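Local coordinates for fusion DH (Streptomyces sp. MJ635-86F5, PDB 6K97), which unites the two halves of a split polyketide synthase dehydratase from cremimycin biosynthesis in one engineered double hot dog chain, probably dehydrating carrier-bound polyketide intermediates, at residues 53-57 against 103-108; 245-250 against 284-290; 125-131 against 142-148. Residues are numbered along the deposited sequence.

Interaction 1: residues 53-57 against 103-108; sequences RLALR and LVLSTQ
An extended segment that bends can still be packed on by a distant loop. Here the chain is extended at Leu54 and bends at Leu56 (phi/psi -58/-33) and Arg57, both with helical torsions. Residues 103-108 run roughly alongside, the end-to-end directions of the touching parts differing by 38°, and Leu56 and Thr107 make the closest CA pair at 5.4 Å. Leu103 (chi1 t, chi2 t) brings its CD1 to 4.3 Å from Leu54 CD2. Next, Leu105 (m, t) touches two leucines that both adopt t, p: its CD2 is 4.0 Å from Leu54 CG and its CD1 4.1 Å from Leu56 CD1. In this N-terminal hot dog half of the fusion, the loop between strands 93-99 and 110-117 thus packs along the chain as it leaves strand 48-55, with Leu62 and Val73 also packing on Leu56 and Leu105. The backbone of Ser106 follows, its O 3.5 Å from Leu56 CB, while its side chain points away. Thr107 CG2 lies 4.1 Å from Leu56 CD2, and Thr107 O sits 3.4 Å from Arg57 CD, near the plane of the guanidinium. Last, Gln108 NE2 reaches 3.9 Å from Arg57 NH1.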
ATOM      1  N   ARG A  53       4.316 -10.091   5.593  1.00 52.14           N
ATOM      2  CA  ARG A  53       3.769 -10.894   6.678  1.00 55.81           C
ATOM      3  C   ARG A  53       4.939 -11.299   7.550  1.00 52.68           C
ATOM      4  O   ARG A  53       5.967 -11.750   7.042  1.00 47.67           O
ATOM      5  CB  ARG A  53       3.074 -12.148   6.128  1.00 61.64           C
ATOM      6  CG  ARG A  53       2.397 -12.994   7.200  1.00 73.70           C
ATOM      7  CD  ARG A  53       1.625 -14.165   6.599  1.00 83.05           C
ATOM      8  NE  ARG A  53       0.902 -14.896   7.642  1.00 89.89           N
ATOM      9  CZ  ARG A  53       1.384 -15.946   8.321  1.00 99.41           C
ATOM     10  NH1 ARG A  53       2.601 -16.434   8.065  1.00111.14           N
ATOM     11  NH2 ARG A  53       0.647 -16.529   9.257  1.00 90.51           N
ATOM     12  N   LEU A  54       4.783 -11.153   8.862  1.00 48.29           N
ATOM     13  CA  LEU A  54       5.819 -11.559   9.787  1.00 47.65           C
ATOM     14  C   LEU A  54       5.373 -12.605  10.817  1.00 48.55           C
ATOM     15  O   LEU A  54       4.618 -12.322  11.757  1.00 48.12           O
ATOM     16  CB  LEU A  54       6.348 -10.333  10.471  1.00 51.22           C
ATOM     17  CG  LEU A  54       7.651 -10.526  11.221  1.00 52.33           C
ATOM     18  CD1 LEU A  54       8.674 -11.326  10.441  1.00 49.96           C
ATOM     19  CD2 LEU A  54       8.166  -9.139  11.504  1.00 56.36           C
ATOM     20  N   ALA A  55       5.854 -13.834  10.621  1.00 47.02           N
ATOM     21  CA  ALA A  55       5.503 -14.967  11.466  1.00 45.62           C
ATOM     22  C   ALA A  55       6.744 -15.721  11.917  1.00 43.15           C
ATOM     23  O   ALA A  55       7.582 -16.081  11.145  1.00 44.93           O
ATOM     24  CB  ALA A  55       4.569 -15.912  10.724  1.00 45.97           C
ATOM     25  N   LEU A  56       6.838 -16.002  13.192  1.00 46.97           N
ATOM     26  CA  LEU A  56       8.008 -16.677  13.711  1.00 49.34           C
ATOM     27  C   LEU A  56       8.213 -18.022  13.020  1.00 54.68           C
ATOM     28  O   LEU A  56       9.338 -18.424  12.809  1.00 60.47           O
ATOM     29  CB  LEU A  56       7.881 -16.815  15.215  1.00 48.23           C
ATOM     30  CG  LEU A  56       9.155 -17.119  15.982  1.00 48.63           C
ATOM     31  CD1 LEU A  56      10.246 -16.146  15.685  1.00 47.22           C
ATOM     32  CD2 LEU A  56       8.853 -17.168  17.473  1.00 48.05           C
ATOM     33  N   ARG A  57       7.131 -18.696  12.640  1.00 59.72           N
ATOM     34  CA  ARG A  57       7.223 -20.005  12.004  1.00 59.51           C
ATOM     35  C   ARG A  57       7.894 -19.929  10.661  1.00 60.64           C
ATOM     36  O   ARG A  57       8.565 -20.875  10.273  1.00 64.25           O
ATOM     37  CB  ARG A  57       5.834 -20.619  11.832  1.00 67.16           C
ATOM     38  CG  ARG A  57       5.144 -20.914  13.157  1.00 74.79           C
ATOM     39  CD  ARG A  57       3.743 -21.493  12.976  1.00 81.65           C
ATOM     40  NE  ARG A  57       3.765 -22.952  12.863  1.00 89.95           N
ATOM     41  CZ  ARG A  57       3.535 -23.820  13.855  1.00 91.68           C
ATOM     42  NH1 ARG A  57       3.241 -23.416  15.095  1.00 88.49           N
ATOM     43  NH2 ARG A  57       3.600 -25.125  13.593  1.00 94.12           N
ATOM     44  N   LEU A 103       7.912  -5.247  18.897  1.00 34.29           N
ATOM     45  CA  LEU A 103       7.102  -6.150  18.136  1.00 35.92           C
ATOM     46  C   LEU A 103       7.434  -7.525  18.651  1.00 36.65           C
ATOM     47  O   LEU A 103       8.538  -7.998  18.474  1.00 38.55           O
ATOM     48  CB  LEU A 103       7.465  -6.045  16.671  1.00 37.19           C
ATOM     49  CG  LEU A 103       6.377  -6.574  15.748  1.00 38.47           C
ATOM     50  CD1 LEU A 103       6.720  -6.224  14.287  1.00 39.84           C
ATOM     51  CD2 LEU A 103       6.264  -8.037  15.920  1.00 39.62           C
ATOM     52  N   VAL A 104       6.486  -8.156  19.329  1.00 38.95           N
ATOM     53  CA  VAL A 104       6.726  -9.399  20.006  1.00 39.44           C
ATOM     54  C   VAL A 104       6.358 -10.485  19.044  1.00 41.50           C
ATOM     55  O   VAL A 104       5.330 -10.401  18.395  1.00 42.08           O
ATOM     56  CB  VAL A 104       5.890  -9.471  21.293  1.00 42.65           C
ATOM     57  CG1 VAL A 104       6.046 -10.821  21.986  1.00 43.19           C
ATOM     58  CG2 VAL A 104       6.322  -8.351  22.235  1.00 42.62           C
ATOM     59  N   LEU A 105       7.201 -11.501  18.922  1.00 45.53           N
ATOM     60  CA  LEU A 105       6.895 -12.649  18.062  1.00 46.32           C
ATOM     61  C   LEU A 105       6.663 -13.869  18.947  1.00 50.45           C
ATOM     62  O   LEU A 105       7.307 -14.014  20.005  1.00 50.31           O
ATOM     63  CB  LEU A 105       8.034 -12.930  17.115  1.00 45.80           C
ATOM     64  CG  LEU A 105       8.361 -11.844  16.089  1.00 48.30           C
ATOM     65  CD1 LEU A 105       9.713 -12.051  15.441  1.00 49.60           C
ATOM     66  CD2 LEU A 105       7.310 -11.726  15.031  1.00 47.42           C
ATOM     67  N   SER A 106       5.741 -14.721  18.506  1.00 51.73           N
ATOM     68  CA  SER A 106       5.575 -16.041  19.091  1.00 57.85           C
ATOM     69  C   SER A 106       5.176 -17.040  18.009  1.00 57.09           C
ATOM     70  O   SER A 106       4.817 -16.643  16.903  1.00 56.48           O
ATOM     71  CB  SER A 106       4.528 -16.007  20.206  1.00 60.28           C
ATOM     72  OG  SER A 106       3.215 -16.029  19.665  1.00 60.42           O
ATOM     73  N   THR A 107       5.208 -18.325  18.340  1.00 57.37           N
ATOM     74  CA  THR A 107       4.961 -19.355  17.322  1.00 58.77           C
ATOM     75  C   THR A 107       3.492 -19.422  16.986  1.00 61.48           C
ATOM     76  O   THR A 107       3.120 -19.963  15.982  1.00 60.64           O
ATOM     77  CB  THR A 107       5.441 -20.754  17.756  1.00 58.97           C
ATOM     78  OG1 THR A 107       4.876 -21.072  19.014  1.00 59.41           O
ATOM     79  CG2 THR A 107       6.966 -20.816  17.885  1.00 58.15           C
ATOM     80  N   GLN A 108       2.645 -18.892  17.854  1.00 71.34           N
ATOM     81  CA  GLN A 108       1.204 -18.998  17.675  1.00 73.54           C
ATOM     82  C   GLN A 108       0.628 -17.775  16.953  1.00 76.61           C
ATOM     83  O   GLN A 108      -0.580 -17.664  16.824  1.00 85.45           O
ATOM     84  CB  GLN A 108       0.525 -19.188  19.045  1.00 80.34           C
ATOM     85  CG  GLN A 108       0.664 -20.604  19.639  1.00 88.86           C
ATOM     86  CD  GLN A 108      -0.037 -21.687  18.797  1.00 91.01           C
ATOM     87  OE1 GLN A 108      -1.248 -21.900  18.908  1.00 96.34           O
ATOM     88  NE2 GLN A 108       0.726 -22.362  17.945  1.00 89.05           N
TER

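Interaction 2: residues 245-250 against 284-290; sequences PEAFHV and VHHSGAK
A glycine amide can be a hub between two loops. Residues 245-247 form a 3-10 turn, closed by Phe248 N to Pro245 O at 3.0 Å, and Gly288 (phi/psi 80/10) lies against it, its CA 3.9 Å from Glu246 CA. Gly288 N is shared between two carbonyls, His249 O at 3.0 Å and, weakly, Phe248 O at 2.9 Å. Pro245 O additionally takes a CA-H contact from Gly288 CA at 3.5 Å; the positive phi of Gly288 is a conformation that glycine adopts readily. His249 (chi1 m) has both ring nitrogens engaged: ND1 with Ser287 OG at 3.0 Å, NE2 with His84 ND1. The amides of His249 and Val250 are both taken by the Glu80 carboxylate. Pro245 CB packs on Ala289 O (3.4 Å), and Val250 CG2 on Val284 CG2 (3.9 Å). Within the C-terminal hot dog half, the pair joins the lead-in to helix 252-266 to the turn between strands 273-284 and 291-298, against helix 75-88 of the other half, a junction within an engineered fusion.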
ATOM      1  N   PRO A 245      23.078 -13.806   4.398  1.00 38.16           N
ATOM      2  CA  PRO A 245      23.400 -12.355   4.494  1.00 34.86           C
ATOM      3  C   PRO A 245      23.462 -11.638   3.135  1.00 33.45           C
ATOM      4  O   PRO A 245      23.050 -10.453   3.004  1.00 33.06           O
ATOM      5  CB  PRO A 245      24.749 -12.331   5.215  1.00 36.80           C
ATOM      6  CG  PRO A 245      25.308 -13.727   5.100  1.00 39.45           C
ATOM      7  CD  PRO A 245      24.140 -14.661   4.966  1.00 39.21           C
ATOM      8  N   GLU A 246      23.824 -12.378   2.102  1.00 33.16           N
ATOM      9  CA  GLU A 246      23.782 -11.864   0.731  1.00 33.74           C
ATOM     10  C   GLU A 246      22.374 -11.404   0.287  1.00 33.65           C
ATOM     11  O   GLU A 246      22.218 -10.612  -0.683  1.00 36.70           O
ATOM     12  CB  GLU A 246      24.364 -12.923  -0.241  1.00 34.57           C
ATOM     13  CG  GLU A 246      25.857 -13.217  -0.036  1.00 34.41           C
ATOM     14  CD  GLU A 246      26.173 -14.142   1.143  1.00 35.00           C
ATOM     15  OE1 GLU A 246      25.246 -14.533   1.897  1.00 38.80           O
ATOM     16  OE2 GLU A 246      27.343 -14.416   1.415  1.00 34.05           O
ATOM     17  N   ALA A 247      21.336 -11.875   0.957  1.00 31.92           N
ATOM     18  CA  ALA A 247      19.980 -11.487   0.603  1.00 31.82           C
ATOM     19  C   ALA A 247      19.503 -10.197   1.282  1.00 31.43           C
ATOM     20  O   ALA A 247      18.412  -9.716   0.980  1.00 30.25           O
ATOM     21  CB  ALA A 247      19.015 -12.620   0.941  1.00 34.47           C
ATOM     22  N   PHE A 248      20.296  -9.651   2.207  1.00 30.24           N
ATOM     23  CA  PHE A 248      19.899  -8.453   2.907  1.00 30.28           C
ATOM     24  C   PHE A 248      20.775  -7.262   2.603  1.00 30.39           C
ATOM     25  O   PHE A 248      21.971  -7.390   2.211  1.00 30.96           O
ATOM     26  CB  PHE A 248      20.077  -8.664   4.405  1.00 32.28           C
ATOM     27  CG  PHE A 248      19.124  -9.631   5.050  1.00 31.49           C
ATOM     28  CD1 PHE A 248      17.965  -9.188   5.589  1.00 32.42           C
ATOM     29  CD2 PHE A 248      19.490 -10.926   5.261  1.00 34.88           C
ATOM     30  CE1 PHE A 248      17.118 -10.032   6.265  1.00 34.46           C
ATOM     31  CE2 PHE A 248      18.648 -11.818   5.938  1.00 36.36           C
ATOM     32  CZ  PHE A 248      17.454 -11.356   6.444  1.00 36.52           C
ATOM     33  N   HIS A 249      20.254  -6.076   2.904  1.00 30.86           N
ATOM     34  CA  HIS A 249      21.129  -4.890   2.864  1.00 32.53           C
ATOM     35  C   HIS A 249      22.239  -5.096   3.870  1.00 32.93           C
ATOM     36  O   HIS A 249      23.384  -5.140   3.468  1.00 33.90           O
ATOM     37  CB  HIS A 249      20.359  -3.608   3.020  1.00 29.81           C
ATOM     38  CG  HIS A 249      19.381  -3.438   1.904  1.00 33.33           C
ATOM     39  ND1 HIS A 249      19.777  -3.101   0.630  1.00 34.16           N
ATOM     40  CD2 HIS A 249      18.055  -3.694   1.829  1.00 31.77           C
ATOM     41  CE1 HIS A 249      18.720  -3.038  -0.148  1.00 33.03           C
ATOM     42  NE2 HIS A 249      17.673  -3.436   0.546  1.00 31.67           N
ATOM     43  N   VAL A 250      21.865  -5.284   5.135  1.00 32.40           N
ATOM     44  CA  VAL A 250      22.767  -5.787   6.165  1.00 32.48           C
ATOM     45  C   VAL A 250      22.011  -6.718   7.151  1.00 30.32           C
ATOM     46  O   VAL A 250      21.140  -6.305   7.839  1.00 30.21           O
ATOM     47  CB  VAL A 250      23.394  -4.650   6.983  1.00 33.75           C
ATOM     48  CG1 VAL A 250      24.461  -5.227   7.879  1.00 34.40           C
ATOM     49  CG2 VAL A 250      23.998  -3.586   6.097  1.00 35.52           C
ATOM     50  N   VAL A 284      24.762   2.654   4.293  1.00 36.09           N
ATOM     51  CA  VAL A 284      25.314   1.415   3.806  1.00 35.44           C
ATOM     52  C   VAL A 284      25.932   1.690   2.459  1.00 35.79           C
ATOM     53  O   VAL A 284      25.250   2.232   1.627  1.00 33.13           O
ATOM     54  CB  VAL A 284      24.248   0.389   3.576  1.00 34.68           C
ATOM     55  CG1 VAL A 284      24.841  -0.871   2.992  1.00 36.26           C
ATOM     56  CG2 VAL A 284      23.602   0.055   4.890  1.00 41.92           C
ATOM     57  N   HIS A 285      27.209   1.325   2.248  1.00 36.21           N
ATOM     58  CA  HIS A 285      27.875   1.575   0.948  1.00 38.73           C
ATOM     59  C   HIS A 285      27.781   0.346   0.024  1.00 38.83           C
ATOM     60  O   HIS A 285      27.845   0.482  -1.184  1.00 40.18           O
ATOM     61  CB  HIS A 285      29.347   1.995   1.136  1.00 41.57           C
ATOM     62  CG  HIS A 285      29.550   3.061   2.169  1.00 45.94           C
ATOM     63  ND1 HIS A 285      29.501   4.404   1.874  1.00 49.59           N
ATOM     64  CD2 HIS A 285      29.743   2.977   3.506  1.00 49.69           C
ATOM     65  CE1 HIS A 285      29.700   5.104   2.977  1.00 51.81           C
ATOM     66  NE2 HIS A 285      29.819   4.261   3.986  1.00 54.76           N
ATOM     67  N   HIS A 286      27.677  -0.860   0.579  1.00 37.04           N
ATOM     68  CA  HIS A 286      27.487  -2.092  -0.227  1.00 35.72           C
ATOM     69  C   HIS A 286      26.629  -3.094   0.564  1.00 34.18           C
ATOM     70  O   HIS A 286      26.843  -3.312   1.699  1.00 34.83           O
ATOM     71  CB  HIS A 286      28.825  -2.738  -0.560  1.00 35.88           C
ATOM     72  CG  HIS A 286      29.707  -1.893  -1.409  1.00 39.19           C
ATOM     73  ND1 HIS A 286      30.788  -1.195  -0.901  1.00 40.83           N
ATOM     74  CD2 HIS A 286      29.645  -1.585  -2.717  1.00 38.74           C
ATOM     75  CE1 HIS A 286      31.397  -0.552  -1.872  1.00 39.74           C
ATOM     76  NE2 HIS A 286      30.728  -0.777  -2.984  1.00 41.99           N
ATOM     77  N   SER A 287      25.662  -3.670  -0.092  1.00 33.65           N
ATOM     78  CA  SER A 287      24.681  -4.527   0.471  1.00 30.85           C
ATOM     79  C   SER A 287      25.237  -5.914   0.483  1.00 30.70           C
ATOM     80  O   SER A 287      26.167  -6.171  -0.215  1.00 30.14           O
ATOM     81  CB  SER A 287      23.433  -4.568  -0.446  1.00 30.14           C
ATOM     82  OG  SER A 287      22.644  -3.371  -0.297  1.00 31.81           O
ATOM     83  N   GLY A 288      24.655  -6.817   1.286  1.00 30.19           N
ATOM     84  CA  GLY A 288      25.053  -8.219   1.210  1.00 30.01           C
ATOM     85  C   GLY A 288      26.324  -8.668   1.902  1.00 30.73           C
ATOM     86  O   GLY A 288      26.706  -9.795   1.735  1.00 36.21           O
ATOM     87  N   ALA A 289      26.961  -7.866   2.734  1.00 31.81           N
ATOM     88  CA  ALA A 289      28.171  -8.352   3.392  1.00 33.97           C
ATOM     89  C   ALA A 289      27.905  -9.587   4.249  1.00 38.07           C
ATOM     90  O   ALA A 289      26.877  -9.656   4.910  1.00 38.85           O
ATOM     91  CB  ALA A 289      28.802  -7.281   4.239  1.00 32.87           C
ATOM     92  N   LYS A 290      28.821 -10.568   4.200  1.00 42.42           N
ATOM     93  CA  LYS A 290      28.654 -11.797   4.977  1.00 46.62           C
ATOM     94  C   LYS A 290      29.381 -11.725   6.307  1.00 43.80           C
ATOM     95  O   LYS A 290      28.999 -12.382   7.271  1.00 39.11           O
ATOM     96  CB  LYS A 290      29.058 -13.016   4.168  1.00 54.07           C
ATOM     97  CG  LYS A 290      30.516 -13.383   4.183  1.00 61.37           C
ATOM     98  CD  LYS A 290      30.679 -14.787   3.611  1.00 72.71           C
ATOM     99  CE  LYS A 290      32.006 -15.414   4.015  1.00 82.35           C
ATOM    100  NZ  LYS A 290      31.761 -16.821   4.427  1.00 88.16           N
TER

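Interaction 3: residues 125-131 against 142-148; sequences ARSLTIR and EHADGSI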
ATOM      1  N   ALA A 125      14.527  14.985   1.935  1.00 40.55           N
ATOM      2  CA  ALA A 125      14.238  14.185   3.117  1.00 38.01           C
ATOM      3  C   ALA A 125      12.771  13.747   3.115  1.00 37.17           C
ATOM      4  O   ALA A 125      11.892  14.480   2.681  1.00 34.53           O
ATOM      5  CB  ALA A 125      14.533  14.967   4.380  1.00 35.73           C
ATOM      6  N   ARG A 126      12.547  12.549   3.661  1.00 36.38           N
ATOM      7  CA  ARG A 126      11.239  11.917   3.730  1.00 36.11           C
ATOM      8  C   ARG A 126      10.979  11.381   5.132  1.00 33.97           C
ATOM      9  O   ARG A 126      11.848  10.823   5.723  1.00 33.25           O
ATOM     10  CB  ARG A 126      11.193  10.756   2.764  1.00 36.11           C
ATOM     11  CG  ARG A 126      11.380  11.129   1.291  1.00 36.66           C
ATOM     12  CD  ARG A 126      11.642   9.857   0.494  1.00 35.15           C
ATOM     13  NE  ARG A 126      11.770  10.054  -0.946  1.00 35.33           N
ATOM     14  CZ  ARG A 126      10.760  10.005  -1.799  1.00 35.51           C
ATOM     15  NH1 ARG A 126       9.523   9.756  -1.392  1.00 38.71           N
ATOM     16  NH2 ARG A 126      10.986  10.155  -3.052  1.00 35.18           N
ATOM     17  N   SER A 127       9.765  11.501   5.629  1.00 34.05           N
ATOM     18  CA  SER A 127       9.426  10.829   6.866  1.00 35.10           C
ATOM     19  C   SER A 127       9.347   9.302   6.599  1.00 34.21           C
ATOM     20  O   SER A 127       9.107   8.843   5.477  1.00 33.15           O
ATOM     21  CB  SER A 127       8.090  11.302   7.339  1.00 34.07           C
ATOM     22  OG  SER A 127       7.119  10.685   6.502  1.00 37.02           O
ATOM     23  N   LEU A 128       9.541   8.534   7.632  1.00 33.07           N
ATOM     24  CA  LEU A 128       9.479   7.081   7.544  1.00 34.52           C
ATOM     25  C   LEU A 128       8.818   6.556   8.836  1.00 33.52           C
ATOM     26  O   LEU A 128       9.136   7.041   9.894  1.00 32.97           O
ATOM     27  CB  LEU A 128      10.883   6.482   7.397  1.00 35.11           C
ATOM     28  CG  LEU A 128      10.947   4.957   7.343  1.00 38.64           C
ATOM     29  CD1 LEU A 128      11.983   4.465   6.356  1.00 41.43           C
ATOM     30  CD2 LEU A 128      11.202   4.341   8.707  1.00 37.72           C
ATOM     31  N   THR A 129       7.939   5.574   8.721  1.00 34.01           N
ATOM     32  CA  THR A 129       7.334   4.893   9.870  1.00 41.31           C
ATOM     33  C   THR A 129       7.213   3.387   9.663  1.00 36.03           C
ATOM     34  O   THR A 129       6.961   2.951   8.553  1.00 31.53           O
ATOM     35  CB  THR A 129       5.900   5.403  10.091  1.00 45.54           C
ATOM     36  OG1 THR A 129       5.929   6.819   9.980  1.00 56.08           O
ATOM     37  CG2 THR A 129       5.385   5.033  11.422  1.00 44.31           C
ATOM     38  N   ILE A 130       7.344   2.629  10.749  1.00 33.56           N
ATOM     39  CA  ILE A 130       7.200   1.165  10.729  1.00 33.93           C
ATOM     40  C   ILE A 130       6.207   0.737  11.797  1.00 34.30           C
ATOM     41  O   ILE A 130       6.255   1.170  12.972  1.00 35.22           O
ATOM     42  CB  ILE A 130       8.520   0.464  10.982  1.00 36.83           C
ATOM     43  CG1 ILE A 130       9.617   0.980  10.022  1.00 39.98           C
ATOM     44  CG2 ILE A 130       8.346  -1.023  10.807  1.00 37.38           C
ATOM     45  CD1 ILE A 130      11.020   0.463  10.304  1.00 38.23           C
ATOM     46  N   ARG A 131       5.255  -0.053  11.369  1.00 36.21           N
ATOM     47  CA  ARG A 131       4.095  -0.369  12.175  1.00 38.75           C
ATOM     48  C   ARG A 131       3.610  -1.778  11.843  1.00 38.59           C
ATOM     49  O   ARG A 131       3.948  -2.322  10.787  1.00 38.06           O
ATOM     50  CB  ARG A 131       2.971   0.622  11.921  1.00 41.31           C
ATOM     51  CG  ARG A 131       2.356   0.426  10.528  1.00 46.51           C
ATOM     52  CD  ARG A 131       1.214   1.335  10.201  1.00 47.33           C
ATOM     53  NE  ARG A 131       0.679   0.988   8.891  1.00 47.46           N
ATOM     54  CZ  ARG A 131      -0.425   1.541   8.350  1.00 52.10           C
ATOM     55  NH1 ARG A 131      -0.814   1.154   7.144  1.00 54.46           N
ATOM     56  NH2 ARG A 131      -1.153   2.458   9.002  1.00 47.73           N
ATOM     57  N   GLU A 142       2.852   1.325  16.294  1.00 47.60           N
ATOM     58  CA  GLU A 142       4.031   1.960  15.734  1.00 49.33           C
ATOM     59  C   GLU A 142       5.284   1.476  16.485  1.00 43.29           C
ATOM     60  O   GLU A 142       5.347   1.604  17.697  1.00 47.27           O
ATOM     61  CB  GLU A 142       3.913   3.490  15.814  1.00 55.01           C
ATOM     62  CG  GLU A 142       5.106   4.181  15.132  1.00 67.41           C
ATOM     63  CD  GLU A 142       4.998   5.714  15.013  1.00 73.97           C
ATOM     64  OE1 GLU A 142       4.169   6.203  14.212  1.00 76.83           O
ATOM     65  OE2 GLU A 142       5.773   6.423  15.707  1.00 72.93           O
ATOM     66  N   HIS A 143       6.226   0.863  15.758  1.00 37.64           N
ATOM     67  CA  HIS A 143       7.468   0.384  16.338  1.00 35.85           C
ATOM     68  C   HIS A 143       8.645   1.328  16.078  1.00 34.43           C
ATOM     69  O   HIS A 143       9.585   1.400  16.854  1.00 33.04           O
ATOM     70  CB  HIS A 143       7.800  -1.003  15.765  1.00 36.63           C
ATOM     71  CG  HIS A 143       6.690  -1.997  15.913  1.00 37.91           C
ATOM     72  ND1 HIS A 143       6.199  -2.376  17.138  1.00 37.08           N
ATOM     73  CD2 HIS A 143       5.935  -2.643  14.983  1.00 38.60           C
ATOM     74  CE1 HIS A 143       5.201  -3.229  16.960  1.00 40.85           C
ATOM     75  NE2 HIS A 143       5.014  -3.397  15.658  1.00 39.88           N
ATOM     76  N   ALA A 144       8.601   2.072  14.979  1.00 34.80           N
ATOM     77  CA  ALA A 144       9.693   2.981  14.679  1.00 33.64           C
ATOM     78  C   ALA A 144       9.262   4.082  13.803  1.00 33.25           C
ATOM     79  O   ALA A 144       8.323   3.937  12.998  1.00 35.20           O
ATOM     80  CB  ALA A 144      10.833   2.242  14.016  1.00 33.44           C
ATOM     81  N   ASP A 145       9.938   5.215  13.950  1.00 33.68           N
ATOM     82  CA  ASP A 145       9.822   6.265  12.937  1.00 35.30           C
ATOM     83  C   ASP A 145      11.091   7.089  12.828  1.00 32.95           C
ATOM     84  O   ASP A 145      12.009   6.975  13.661  1.00 35.34           O
ATOM     85  CB  ASP A 145       8.574   7.119  13.174  1.00 39.64           C
ATOM     86  CG  ASP A 145       8.569   7.818  14.447  1.00 43.20           C
ATOM     87  OD1 ASP A 145       9.581   7.836  15.167  1.00 51.08           O
ATOM     88  OD2 ASP A 145       7.513   8.364  14.740  1.00 48.48           O
ATOM     89  N   GLY A 146      11.166   7.884  11.799  1.00 31.07           N
ATOM     90  CA  GLY A 146      12.401   8.614  11.524  1.00 31.08           C
ATOM     91  C   GLY A 146      12.337   9.209  10.141  1.00 31.32           C
ATOM     92  O   GLY A 146      11.275   9.559   9.644  1.00 28.61           O
ATOM     93  N   SER A 147      13.496   9.409   9.564  1.00 32.33           N
ATOM     94  CA  SER A 147      13.578  10.012   8.251  1.00 34.33           C
ATOM     95  C   SER A 147      14.762   9.470   7.476  1.00 36.21           C
ATOM     96  O   SER A 147      15.754   9.004   8.064  1.00 41.10           O
ATOM     97  CB  SER A 147      13.696  11.522   8.345  1.00 33.66           C
ATOM     98  OG  SER A 147      14.591  11.838   9.365  1.00 35.09           O
ATOM     99  N   ILE A 148      14.627   9.527   6.164  1.00 34.64           N
ATOM    100  CA  ILE A 148      15.644   9.097   5.241  1.00 35.77           C
ATOM    101  C   ILE A 148      15.893  10.247   4.265  1.00 36.76           C
ATOM    102  O   ILE A 148      15.027  11.078   4.088  1.00 36.04           O
ATOM    103  CB  ILE A 148      15.227   7.837   4.487  1.00 34.20           C
ATOM    104  CG1 ILE A 148      13.948   8.079   3.675  1.00 36.10           C
ATOM    105  CG2 ILE A 148      15.002   6.719   5.466  1.00 33.69           C
ATOM    106  CD1 ILE A 148      13.463   6.866   2.881  1.00 34.91           C
TER
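Leu128 lays its CD1 against Ile148 CG2 at 3.9 Å, and two residues on, Ile130 CD1 rests 4.1 Å from Ala144 CB. These four side chains share the sheet face that meets helix 75-88: Leu128 packs on Ala82 and Ala85, Ile130 on Phe78 and Leu81. The strands 126-134 and 141-149 are an antiparallel hairpin within the N-terminal hot dog half of the fusion, where a curved sheet wraps its central helix. Paired backbone bonds hold the register: Arg126 N to Ile148 O (2.9 Å) with Ile148 N to Arg126 O (3.1 Å), then Leu128 N to Gly146 O (2.8 Å) with Gly146 N to Leu128 O (2.9 Å). Near the turn a classic beta bulge shifts it by one residue, His143 N (2.8 Å) and Ala144 N (3.2 Å) both reaching Ile130 O. The other face carries Ser127, Thr129, Asp145 and Ser147. Arg131, on that face too, sends its guanidinium to Trp140 in a cation-pi contact and to Glu42 O of the second subunit.

How the interactions relate
Along the chain, interaction 1 closes before interaction 3 opens, and interaction 2 comes last, beyond the unmodelled residues 151-190. Interactions 1 and 3 belong to the N-terminal hot dog half and interaction 2 to the C-terminal one; the three centres lie 21 to 24 Å apart. Interactions 1 and 3 touch where Leu103 CG meets His143 NE2 at 3.5 Å, and both reach the long antiparallel sheet that runs through the two halves by way of strands 93-99 and 273-284. Interactions 2 and 3, about 11 Å apart at their nearest atoms, both pack on helix 75-88, which thus serves both its own hot dog and the interface between halves.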